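Local coordinates for protein esterase (uncultured bacterium FLS12, PDB 4RGY) that hydrolyses esters as a low-temperature-active, alkaline esterase, with a chain that belongs to the alpha/beta-hydrolase clan, at residues A152-T156 and H189-A193; F85-H91 and Q174-G179. One frame throughout, in Å; residues are numbered along the deposited sequence.

Contact 1 sets the loop after strand 145-149 against the start of helix 191-200; contact 2 sets the loop after strand 75-79 against the end of helix 170-178. Their segments alternate along the chain, and their centres are about 13 Å apart. Four packing contacts join them: Ile155 CB to Phe178 CZ and Ala152 CB to Phe85 CE2 at 3.8 Å each, His189 CE1 to Thr87 CG2 at 3.8 Å, and His189 ND1 to Phe178 CD1 at 3.7 Å, where the two rings meet edge-to-face. Leu153 and Phe85 come near, without touching, the probable nucleophile elbow (Gly124, Ser126, Gly128); Phe85 also lies near the putative triad of Ser126, His245 and Asp216.

Contact 1: residues A152-T156 and H189-A193; sequences ALDIT and HDLFA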
ATOM      1  N   ALA A 152      13.658  -4.835 -25.650  1.00 12.20           N
ATOM      2  CA  ALA A 152      14.015  -3.775 -26.590  1.00 13.35           C
ATOM      3  C   ALA A 152      15.536  -3.796 -26.726  1.00 11.86           C
ATOM      4  O   ALA A 152      16.248  -2.971 -26.154  1.00 13.25           O
ATOM      5  CB  ALA A 152      13.531  -2.421 -26.069  1.00 13.73           C
ATOM      6  N   LEU A 153      16.032  -4.783 -27.461  1.00 13.54           N
ATOM      7  CA  LEU A 153      17.454  -5.115 -27.404  1.00 11.75           C
ATOM      8  C   LEU A 153      18.350  -4.331 -28.361  1.00 13.79           C
ATOM      9  O   LEU A 153      19.571  -4.449 -28.282  1.00 15.73           O
ATOM     10  CB  LEU A 153      17.673  -6.618 -27.581  1.00 13.04           C
ATOM     11  CG  LEU A 153      16.933  -7.490 -26.562  1.00 11.49           C
ATOM     12  CD1 LEU A 153      17.352  -8.954 -26.648  1.00 14.31           C
ATOM     13  CD2 LEU A 153      17.152  -6.945 -25.157  1.00 13.22           C
ATOM     14  N   ASP A 154      17.745  -3.533 -29.236  1.00 15.24           N
ATOM     15  CA  ASP A 154      18.490  -2.629 -30.103  1.00 15.50           C
ATOM     16  C   ASP A 154      18.032  -1.199 -29.839  1.00 14.74           C
ATOM     17  O   ASP A 154      16.948  -0.798 -30.277  1.00 18.23           O
ATOM     18  CB  ASP A 154      18.297  -2.995 -31.582  1.00 17.22           C
ATOM     19  CG  ASP A 154      19.247  -2.237 -32.502  1.00 19.33           C
ATOM     20  OD1 ASP A 154      19.941  -1.308 -32.028  1.00 16.69           O
ATOM     21  OD2 ASP A 154      19.291  -2.571 -33.703  1.00 20.75           O
ATOM     22  N   ILE A 155      18.851  -0.434 -29.122  1.00 15.03           N
ATOM     23  CA  ILE A 155      18.483   0.942 -28.774  1.00 15.85           C
ATOM     24  C   ILE A 155      19.031   1.995 -29.752  1.00 19.03           C
ATOM     25  O   ILE A 155      18.904   3.202 -29.512  1.00 19.39           O
ATOM     26  CB  ILE A 155      18.831   1.313 -27.297  1.00 16.19           C
ATOM     27  CG1 ILE A 155      20.260   0.909 -26.891  1.00 14.55           C
ATOM     28  CG2 ILE A 155      17.855   0.643 -26.343  1.00 16.53           C
ATOM     29  CD1 ILE A 155      21.391   1.611 -27.629  1.00 17.06           C
ATOM     30  N   THR A 156      19.649   1.545 -30.841  1.00 18.17           N
ATOM     31  CA  THR A 156      20.196   2.482 -31.820  1.00 19.33           C
ATOM     32  C   THR A 156      19.089   3.069 -32.682  1.00 24.07           C
ATOM     33  O   THR A 156      17.969   2.562 -32.692  1.00 23.53           O
ATOM     34  CB  THR A 156      21.264   1.839 -32.728  1.00 18.04           C
ATOM     35  OG1 THR A 156      20.692   0.764 -33.483  1.00 19.35           O
ATOM     36  CG2 THR A 156      22.444   1.334 -31.915  1.00 17.86           C
ATOM     37  N   HIS A 189      26.056   1.566 -24.151  1.00 12.63           N
ATOM     38  CA  HIS A 189      24.603   1.389 -24.114  1.00 13.86           C
ATOM     39  C   HIS A 189      24.163   0.270 -25.056  1.00 12.21           C
ATOM     40  O   HIS A 189      23.053  -0.235 -24.964  1.00 12.96           O
ATOM     41  CB  HIS A 189      23.859   2.653 -24.559  1.00 11.88           C
ATOM     42  CG  HIS A 189      24.265   3.907 -23.849  1.00 13.14           C
ATOM     43  ND1 HIS A 189      23.738   4.277 -22.634  1.00 12.52           N
ATOM     44  CD2 HIS A 189      25.109   4.901 -24.215  1.00 13.79           C
ATOM     45  CE1 HIS A 189      24.259   5.436 -22.268  1.00 11.30           C
ATOM     46  NE2 HIS A 189      25.083   5.841 -23.215  1.00 12.17           N
ATOM     47  N   ASP A 190      25.027  -0.052 -26.011  1.00 12.09           N
ATOM     48  CA  ASP A 190      24.681  -0.927 -27.126  1.00 11.51           C
ATOM     49  C   ASP A 190      24.930  -2.383 -26.771  1.00 13.24           C
ATOM     50  O   ASP A 190      26.083  -2.816 -26.650  1.00 13.03           O
ATOM     51  CB  ASP A 190      25.544  -0.495 -28.313  1.00 12.42           C
ATOM     52  CG  ASP A 190      25.332  -1.329 -29.561  1.00 13.91           C
ATOM     53  OD1 ASP A 190      24.487  -2.246 -29.580  1.00 13.79           O
ATOM     54  OD2 ASP A 190      26.027  -1.010 -30.564  1.00 14.16           O
ATOM     55  N   LEU A 191      23.849  -3.136 -26.565  1.00 12.32           N
ATOM     56  CA  LEU A 191      23.976  -4.552 -26.196  1.00 12.53           C
ATOM     57  C   LEU A 191      24.760  -5.367 -27.222  1.00 12.46           C
ATOM     58  O   LEU A 191      25.392  -6.364 -26.860  1.00 13.59           O
ATOM     59  CB  LEU A 191      22.609  -5.211 -25.988  1.00 14.57           C
ATOM     60  CG  LEU A 191      21.702  -4.636 -24.910  1.00 14.64           C
ATOM     61  CD1 LEU A 191      20.470  -5.510 -24.822  1.00 14.45           C
ATOM     62  CD2 LEU A 191      22.425  -4.586 -23.577  1.00 16.23           C
ATOM     63  N   PHE A 192      24.723  -4.950 -28.486  1.00 12.18           N
ATOM     64  CA  PHE A 192      25.473  -5.663 -29.519  1.00 13.40           C
ATOM     65  C   PHE A 192      26.972  -5.547 -29.253  1.00 12.90           C
ATOM     66  O   PHE A 192      27.704  -6.532 -29.363  1.00 14.53           O
ATOM     67  CB  PHE A 192      25.116  -5.148 -30.915  1.00 12.54           C
ATOM     68  CG  PHE A 192      23.746  -5.545 -31.381  1.00 12.67           C
ATOM     69  CD1 PHE A 192      22.602  -5.022 -30.773  1.00 14.34           C
ATOM     70  CD2 PHE A 192      23.591  -6.453 -32.420  1.00 13.32           C
ATOM     71  CE1 PHE A 192      21.332  -5.398 -31.196  1.00 14.28           C
ATOM     72  CE2 PHE A 192      22.332  -6.819 -32.859  1.00 14.06           C
ATOM     73  CZ  PHE A 192      21.197  -6.295 -32.250  1.00 16.56           C
ATOM     74  N   ALA A 193      27.417  -4.357 -28.859  1.00 11.43           N
ATOM     75  CA  ALA A 193      28.812  -4.137 -28.500  1.00 13.44           C
ATOM     76  C   ALA A 193      29.178  -4.866 -27.217  1.00 13.30           C
ATOM     77  O   ALA A 193      30.254  -5.467 -27.109  1.00 14.37           O
ATOM     78  CB  ALA A 193      29.095  -2.633 -28.360  1.00 13.69           C
TER
HETATM   79  O   HOH W   1      21.270  -2.433 -27.487  1.00 16.08           O
HETATM   80  O   HOH W   2      21.845  -1.407 -29.969  1.00 16.68           O
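Leu153 lays its CD2 methyl against CD1 of Leu191, 3.6 Å away, and both leucines also reach Phe225 of helix 219-232. Next along, the Phe192 ring turns its edge to Leu153 O, 3.5 Å from CE1; Asp154 CB is 3.9 Å from the same CE1. The helix start at 191 is capped by Asp190, the N-cap residue, whose OD1 accepts from Phe192 N at 2.9 Å; its OD2 is held by Gly186 N. Facing it, Asp154 makes an Asx turn: OD1 takes Thr156 N at 3.1 Å and Thr156 OG1 at 2.6 Å, while OD2 forms a salt bridge with Arg224. Two waters fill the gap between the loop after strand 145-149 and the N-terminus of helix 191-200. Water 1 donates to Leu153 O and accepts from Leu191 N, both at 2.8 Å; water 2 donates to Asp154 OD1 and Asp190 OD1, also at 2.8 Å each. Beyond the waters, Ile155 brings CG1 to 3.6 Å from His189 O and CD1 to 4.2 Å from Asp190 CA.

Contact 2: residues F85-H91 and Q174-G179; sequences FYTDMAH and QRNIFG
The loop 85-91 runs past the C-terminal turn of helix 170-178. Phe85 and Tyr86 both take left-handed helical angles (phi/psi 53/32° and 56/40°). The Phe85 ring, with chi1 near -98°, between wells, brings CD1 4.0 Å from Ile177 CD1, while Phe85 CB lies 4.2 Å from Phe178 CZ. Thr87 (m rotamer) donates from OG1 to Phe85 O at 2.8 Å and sets CG2 3.6 Å from Ile177 O. From Thr87 to Met89 the backbone is extended, and water 3 donates to Asp88 O (2.9 Å) and Ile177 O (2.8 Å). Met89 CA sits 4.5 Å from Ile177 CA and makes a CA-H...O contact with Ile177 O at 3.4 Å; chi3 near 69° places CE 4.0 Å from Ile177 CG1. This loop, between strand 75-79 and helix 95-110 of the alpha/beta-hydrolase fold, supplies backbone donors to the last helix carbonyls: Ala90 N to Ile177 O at 3.1 Å, His91 N to Asn176 O at 2.8 Å. CA atoms are 5.0 Å apart for Ala90-Gly179 and 4.6 Å for His91-Asn176. Gly179, first past the helix, has phi/psi 81/-123°, where a CB would jam against Phe178 O, calling for glycine; Ala90 CB lies 3.4 Å from Gly179 N. The His91 ring edge faces Arg175 O, CD2 at 3.9 Å, and ND1 hydrogen-bonds Asn176 OD1 of the second subunit, reciprocally, where the two His91 rings stack.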
ATOM      1  N   PHE A  85      14.892   3.693 -19.471  1.00 12.64           N
ATOM      2  CA  PHE A  85      15.677   2.640 -20.097  1.00 11.57           C
ATOM      3  C   PHE A  85      16.900   2.238 -19.253  1.00 11.32           C
ATOM      4  O   PHE A  85      17.919   1.827 -19.797  1.00 12.89           O
ATOM      5  CB  PHE A  85      16.074   3.015 -21.544  1.00 13.48           C
ATOM      6  CG  PHE A  85      15.171   2.418 -22.574  1.00 14.33           C
ATOM      7  CD1 PHE A  85      13.955   3.017 -22.882  1.00 13.92           C
ATOM      8  CD2 PHE A  85      15.510   1.230 -23.201  1.00 15.55           C
ATOM      9  CE1 PHE A  85      13.105   2.446 -23.807  1.00 18.06           C
ATOM     10  CE2 PHE A  85      14.664   0.655 -24.137  1.00 17.77           C
ATOM     11  CZ  PHE A  85      13.465   1.269 -24.441  1.00 18.68           C
ATOM     12  N   TYR A  86      16.784   2.322 -17.927  1.00 11.03           N
ATOM     13  CA  TYR A  86      17.860   1.833 -17.052  1.00 11.28           C
ATOM     14  C   TYR A  86      19.182   2.523 -17.394  1.00 12.37           C
ATOM     15  O   TYR A  86      20.249   1.910 -17.377  1.00 13.57           O
ATOM     16  CB  TYR A  86      17.952   0.290 -17.140  1.00 12.83           C
ATOM     17  CG  TYR A  86      16.633  -0.330 -16.727  1.00 11.37           C
ATOM     18  CD1 TYR A  86      16.362  -0.617 -15.397  1.00 11.77           C
ATOM     19  CD2 TYR A  86      15.633  -0.573 -17.663  1.00 12.62           C
ATOM     20  CE1 TYR A  86      15.140  -1.141 -15.004  1.00 11.76           C
ATOM     21  CE2 TYR A  86      14.404  -1.102 -17.282  1.00 12.08           C
ATOM     22  CZ  TYR A  86      14.166  -1.379 -15.948  1.00 11.69           C
ATOM     23  OH  TYR A  86      12.954  -1.870 -15.532  1.00 12.29           O
ATOM     24  N   THR A  87      19.094   3.818 -17.682  1.00 10.50           N
ATOM     25  CA  THR A  87      20.227   4.599 -18.168  1.00 11.23           C
ATOM     26  C   THR A  87      20.501   5.814 -17.272  1.00 11.55           C
ATOM     27  O   THR A  87      19.564   6.418 -16.735  1.00 13.72           O
ATOM     28  CB  THR A  87      19.941   5.069 -19.613  1.00 11.52           C
ATOM     29  OG1 THR A  87      19.721   3.920 -20.441  1.00 11.95           O
ATOM     30  CG2 THR A  87      21.097   5.884 -20.203  1.00 11.98           C
ATOM     31  N   ASP A  88      21.775   6.149 -17.084  1.00 11.71           N
ATOM     32  CA  ASP A  88      22.119   7.440 -16.500  1.00 12.49           C
ATOM     33  C   ASP A  88      21.854   8.467 -17.586  1.00 12.34           C
ATOM     34  O   ASP A  88      22.644   8.652 -18.516  1.00 13.05           O
ATOM     35  CB  ASP A  88      23.570   7.472 -16.023  1.00 13.36           C
ATOM     36  CG  ASP A  88      23.766   6.754 -14.702  1.00 13.43           C
ATOM     37  OD1 ASP A  88      22.759   6.439 -14.024  1.00 13.52           O
ATOM     38  OD2 ASP A  88      24.928   6.512 -14.305  1.00 16.00           O
ATOM     39  N   MET A  89      20.703   9.117 -17.480  1.00 13.26           N
ATOM     40  CA  MET A  89      20.165   9.915 -18.567  1.00 13.61           C
ATOM     41  C   MET A  89      21.007  11.136 -18.893  1.00 16.45           C
ATOM     42  O   MET A  89      21.538  11.796 -18.000  1.00 15.94           O
ATOM     43  CB  MET A  89      18.740  10.337 -18.220  1.00 15.23           C
ATOM     44  CG  MET A  89      17.782   9.151 -18.117  1.00 15.87           C
ATOM     45  SD  MET A  89      16.112   9.619 -17.608  1.00 16.83           S
ATOM     46  CE  MET A  89      15.568  10.501 -19.062  1.00 19.91           C
ATOM     47  N   ALA A  90      21.130  11.427 -20.184  1.00 15.93           N
ATOM     48  CA  ALA A  90      21.802  12.636 -20.644  1.00 15.19           C
ATOM     49  C   ALA A  90      21.066  13.873 -20.123  1.00 16.24           C
ATOM     50  O   ALA A  90      21.692  14.870 -19.730  1.00 17.65           O
ATOM     51  CB  ALA A  90      21.858  12.658 -22.158  1.00 16.24           C
ATOM     52  N   HIS A  91      19.738  13.796 -20.132  1.00 15.79           N
ATOM     53  CA  HIS A  91      18.881  14.830 -19.566  1.00 16.65           C
ATOM     54  C   HIS A  91      17.878  14.175 -18.635  1.00 16.20           C
ATOM     55  O   HIS A  91      16.754  13.840 -19.033  1.00 18.84           O
ATOM     56  CB  HIS A  91      18.136  15.578 -20.672  1.00 17.29           C
ATOM     57  CG  HIS A  91      19.038  16.273 -21.643  1.00 18.71           C
ATOM     58  ND1 HIS A  91      19.520  17.543 -21.423  1.00 22.50           N
ATOM     59  CD2 HIS A  91      19.540  15.880 -22.839  1.00 20.71           C
ATOM     60  CE1 HIS A  91      20.281  17.906 -22.441  1.00 22.99           C
ATOM     61  NE2 HIS A  91      20.310  16.914 -23.313  1.00 24.60           N
ATOM     62  N   GLN A 174      14.232   9.815 -26.574  1.00 17.06           N
ATOM     63  CA  GLN A 174      15.441   9.024 -26.759  1.00 18.10           C
ATOM     64  C   GLN A 174      16.689   9.888 -26.564  1.00 17.48           C
ATOM     65  O   GLN A 174      17.681   9.441 -25.983  1.00 15.42           O
ATOM     66  CB  GLN A 174      15.435   8.339 -28.129  1.00 19.44           C
ATOM     67  CG  GLN A 174      14.346   7.272 -28.269  1.00 22.66           C
ATOM     68  CD  GLN A 174      14.501   6.149 -27.260  1.00 24.51           C
ATOM     69  OE1 GLN A 174      13.635   5.927 -26.403  1.00 29.10           O
ATOM     70  NE2 GLN A 174      15.609   5.428 -27.354  1.00 24.33           N
ATOM     71  N   ARG A 175      16.630  11.136 -27.025  1.00 17.02           N
ATOM     72  CA  ARG A 175      17.728  12.070 -26.794  1.00 19.39           C
ATOM     73  C   ARG A 175      17.895  12.417 -25.317  1.00 17.05           C
ATOM     74  O   ARG A 175      19.019  12.521 -24.826  1.00 17.92           O
ATOM     75  CB  ARG A 175      17.565  13.335 -27.641  1.00 19.34           C
ATOM     76  CG  ARG A 175      17.705  13.056 -29.129  1.00 21.85           C
ATOM     77  CD  ARG A 175      17.870  14.333 -29.937  1.00 27.79           C
ATOM     78  NE  ARG A 175      18.193  14.019 -31.326  1.00 31.32           N
ATOM     79  CZ  ARG A 175      17.397  14.273 -32.357  1.00 34.02           C
ATOM     80  NH1 ARG A 175      16.231  14.875 -32.168  1.00 36.16           N
ATOM     81  NH2 ARG A 175      17.775  13.942 -33.583  1.00 36.80           N
ATOM     82  N   ASN A 176      16.789  12.555 -24.596  1.00 16.20           N
ATOM     83  CA  ASN A 176      16.871  12.780 -23.153  1.00 16.56           C
ATOM     84  C   ASN A 176      17.535  11.607 -22.444  1.00 14.92           C
ATOM     85  O   ASN A 176      18.314  11.790 -21.508  1.00 16.24           O
ATOM     86  CB  ASN A 176      15.488  13.003 -22.550  1.00 17.24           C
ATOM     87  CG  ASN A 176      14.822  14.264 -23.058  1.00 18.25           C
ATOM     88  OD1 ASN A 176      15.477  15.166 -23.575  1.00 20.33           O
ATOM     89  ND2 ASN A 176      13.503  14.326 -22.911  1.00 21.35           N
ATOM     90  N   ILE A 177      17.228  10.400 -22.899  1.00 14.07           N
ATOM     91  CA  ILE A 177      17.817   9.208 -22.308  1.00 14.12           C
ATOM     92  C   ILE A 177      19.287   9.047 -22.692  1.00 13.95           C
ATOM     93  O   ILE A 177      20.158   8.952 -21.822  1.00 15.19           O
ATOM     94  CB  ILE A 177      17.045   7.943 -22.726  1.00 14.82           C
ATOM     95  CG1 ILE A 177      15.622   7.979 -22.155  1.00 15.17           C
ATOM     96  CG2 ILE A 177      17.783   6.693 -22.252  1.00 15.50           C
ATOM     97  CD1 ILE A 177      14.684   6.992 -22.809  1.00 16.29           C
ATOM     98  N   PHE A 178      19.566   9.063 -23.994  1.00 14.57           N
ATOM     99  CA  PHE A 178      20.868   8.645 -24.508  1.00 16.35           C
ATOM    100  C   PHE A 178      21.799   9.756 -24.954  1.00 17.58           C
ATOM    101  O   PHE A 178      22.984   9.502 -25.179  1.00 19.55           O
ATOM    102  CB  PHE A 178      20.685   7.674 -25.678  1.00 15.77           C
ATOM    103  CG  PHE A 178      20.052   6.375 -25.286  1.00 15.13           C
ATOM    104  CD1 PHE A 178      20.742   5.478 -24.485  1.00 16.06           C
ATOM    105  CD2 PHE A 178      18.773   6.045 -25.718  1.00 15.94           C
ATOM    106  CE1 PHE A 178      20.174   4.277 -24.109  1.00 16.18           C
ATOM    107  CE2 PHE A 178      18.194   4.847 -25.347  1.00 16.00           C
ATOM    108  CZ  PHE A 178      18.903   3.957 -24.541  1.00 15.59           C
ATOM    109  N   GLY A 179      21.277  10.971 -25.097  1.00 16.85           N
ATOM    110  CA  GLY A 179      22.082  12.077 -25.598  1.00 19.02           C
ATOM    111  C   GLY A 179      22.201  12.087 -27.108  1.00 18.39           C
ATOM    112  O   GLY A 179      21.196  12.127 -27.816  1.00 20.32           O
TER
HETATM  113  O   HOH W   3      22.958   8.635 -21.428  1.00 18.82           O